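Local coordinates for protein peroxide stress regulator PerR, FUR family (Streptococcus pyogenes, PDB 4LMY) that probably acts as a zinc-containing, DNA-binding transcription factor of the FUR family that regulates the response to peroxide stress, at residues 116-121 / 136-141. Numbering follows the deposited sequence.
Sequences VDVMDI and IPVIAY
With CG1 anti to the backbone N (chi1 171°) and CG2 anti to the carbonyl carbon, V118 spreads its two methyls over different residues of segment 136-141. V118 CG1 lies 3.8 Å from CB of I136, at the root of that side chain, and also approaches I136 CG2. V118 CG2 lies against V138 CG2 at 3.9 Å as the two side chains pass in opposite directions; V118 thus bridges two residues whose side chains lean to the same side of the chain, with P137 turned away between them. I136 runs past V118 in the opposite sense. CD1 of I136 is anti to its CA (chi2 -176°), which stretches the side chain out and carries I136 CD1 about one turn further along the helix, to within 3.8 Å of I121 CG2. The same I136 CD1 sits 4.1 Å from the V118 carbonyl O, a loose apposition to the helix backbone. No hydrogen bond joins the segments; 175 Å² is buried between them, mostly through branched aliphatic groups. The contact belongs to the C-terminal dimerisation domain of the FUR fold: the first turn of helix 118-129 packs against the linker between strands 132-135 and 140-143. D115 accepts hydrogen bonds from the backbone N of D117 (OD2) and V118 (OD1), holding the chain there, while I121 N bonds to D117 O at 3.2 Å. The second subunit closes over the cluster, its I121 packing on V118, its F113 on I121 and its I136 on V138. Further along, Y141 pairs with a strand of that subunit, continuing the sheet across the dimer interface.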
loop_
_atom_site.group_PDB
_atom_site.type_symbol
_atom_site.label_atom_id
_atom_site.label_comp_id
_atom_site.label_asym_id
_atom_site.label_seq_id
_atom_site.Cartn_x
_atom_site.Cartn_y
_atom_site.Cartn_z
ATOM N N VAL B 116 1.620 6.555 -3.343
ATOM C CA VAL B 116 0.304 6.720 -3.954
ATOM C C VAL B 116 -0.525 5.448 -3.779
ATOM O O VAL B 116 -1.594 5.304 -4.374
ATOM C CB VAL B 116 0.412 7.047 -5.457
ATOM C CG1 VAL B 116 1.192 8.337 -5.671
ATOM C CG2 VAL B 116 1.064 5.896 -6.212
ATOM N N ASP B 117 -0.035 4.529 -2.951
ATOM C CA ASP B 117 -0.637 3.199 -2.850
ATOM C C ASP B 117 -1.630 3.020 -1.698
ATOM O O ASP B 117 -2.581 2.248 -1.816
ATOM C CB ASP B 117 0.449 2.121 -2.781
ATOM C CG ASP B 117 1.131 1.893 -4.119
ATOM O OD1 ASP B 117 0.424 1.853 -5.147
ATOM O OD2 ASP B 117 2.373 1.756 -4.142
ATOM N N VAL B 118 -1.409 3.716 -0.587
ATOM C CA VAL B 118 -2.278 3.568 0.584
ATOM C C VAL B 118 -3.723 3.986 0.304
ATOM O O VAL B 118 -4.658 3.413 0.860
ATOM C CB VAL B 118 -1.706 4.302 1.821
ATOM C CG1 VAL B 118 -2.713 4.336 2.971
ATOM C CG2 VAL B 118 -0.424 3.628 2.272
ATOM N N MET B 119 -3.912 4.968 -0.572
ATOM C CA MET B 119 -5.261 5.363 -0.951
ATOM C C MET B 119 -5.991 4.208 -1.638
ATOM O O MET B 119 -7.196 4.030 -1.464
ATOM C CB MET B 119 -5.243 6.598 -1.852
ATOM C CG MET B 119 -6.621 6.999 -2.368
ATOM S SD MET B 119 -7.098 8.679 -1.922
ATOM C CE MET B 119 -6.950 8.617 -0.144
ATOM N N ASP B 120 -5.255 3.416 -2.411
ATOM C CA ASP B 120 -5.839 2.234 -3.038
ATOM C C ASP B 120 -6.198 1.181 -1.993
ATOM O O ASP B 120 -7.160 0.427 -2.163
ATOM C CB ASP B 120 -4.899 1.656 -4.101
ATOM C CG ASP B 120 -4.908 2.462 -5.386
ATOM O OD1 ASP B 120 -5.958 3.059 -5.704
ATOM O OD2 ASP B 120 -3.871 2.497 -6.080
ATOM N N ILE B 121 -5.425 1.137 -0.912
ATOM C CA ILE B 121 -5.723 0.268 0.220
ATOM C C ILE B 121 -7.019 0.727 0.868
ATOM O O ILE B 121 -7.869 -0.082 1.224
ATOM C CB ILE B 121 -4.600 0.310 1.275
ATOM C CG1 ILE B 121 -3.286 -0.184 0.677
ATOM C CG2 ILE B 121 -4.966 -0.513 2.500
ATOM C CD1 ILE B 121 -2.125 -0.055 1.617
ATOM N N ILE B 136 -5.264 5.247 7.692
ATOM C CA ILE B 136 -4.439 4.053 7.597
ATOM C C ILE B 136 -2.988 4.427 7.868
ATOM O O ILE B 136 -2.221 4.664 6.935
ATOM C CB ILE B 136 -4.545 3.376 6.215
ATOM C CG1 ILE B 136 -6.010 3.153 5.828
ATOM C CG2 ILE B 136 -3.782 2.057 6.209
ATOM C CD1 ILE B 136 -6.190 2.411 4.522
ATOM N N PRO B 137 -2.613 4.502 9.153
ATOM C CA PRO B 137 -1.234 4.856 9.502
ATOM C C PRO B 137 -0.269 3.778 9.029
ATOM O O PRO B 137 -0.470 2.596 9.302
ATOM C CB PRO B 137 -1.265 4.924 11.031
ATOM C CG PRO B 137 -2.415 4.063 11.429
ATOM C CD PRO B 137 -3.436 4.235 10.346
ATOM N N VAL B 138 0.762 4.186 8.299
ATOM C CA VAL B 138 1.727 3.240 7.767
ATOM C C VAL B 138 3.143 3.720 8.047
ATOM O O VAL B 138 3.470 4.880 7.809
ATOM C CB VAL B 138 1.546 3.048 6.249
ATOM C CG1 VAL B 138 2.571 2.072 5.705
ATOM C CG2 VAL B 138 0.141 2.564 5.937
ATOM N N ILE B 139 3.963 2.823 8.586
ATOM C CA ILE B 139 5.392 3.067 8.745
ATOM C C ILE B 139 6.142 1.853 8.220
ATOM O O ILE B 139 5.818 0.720 8.573
ATOM C CB ILE B 139 5.779 3.284 10.216
ATOM C CG1 ILE B 139 5.007 4.462 10.811
ATOM C CG2 ILE B 139 7.283 3.506 10.351
ATOM C CD1 ILE B 139 5.358 4.749 12.251
ATOM N N ALA B 140 7.136 2.086 7.371
ATOM C CA ALA B 140 7.939 0.988 6.850
ATOM C C ALA B 140 9.197 0.810 7.685
ATOM O O ALA B 140 9.686 1.756 8.302
ATOM C CB ALA B 140 8.299 1.235 5.395
ATOM N N TYR B 141 9.707 -0.415 7.716
ATOM C CA TYR B 141 10.950 -0.708 8.411
ATOM C C TYR B 141 11.921 -1.384 7.460
ATOM O O TYR B 141 11.513 -2.062 6.520
ATOM C CB TYR B 141 10.688 -1.585 9.635
ATOM C CG TYR B 141 9.855 -0.897 10.686
ATOM C CD1 TYR B 141 10.452 -0.167 11.706
ATOM C CD2 TYR B 141 8.468 -0.967 10.655
ATOM C CE1 TYR B 141 9.690 0.472 12.668
ATOM C CE2 TYR B 141 7.700 -0.332 11.611
ATOM C CZ TYR B 141 8.315 0.384 12.616
ATOM O OH TYR B 141 7.550 1.017 13.569
#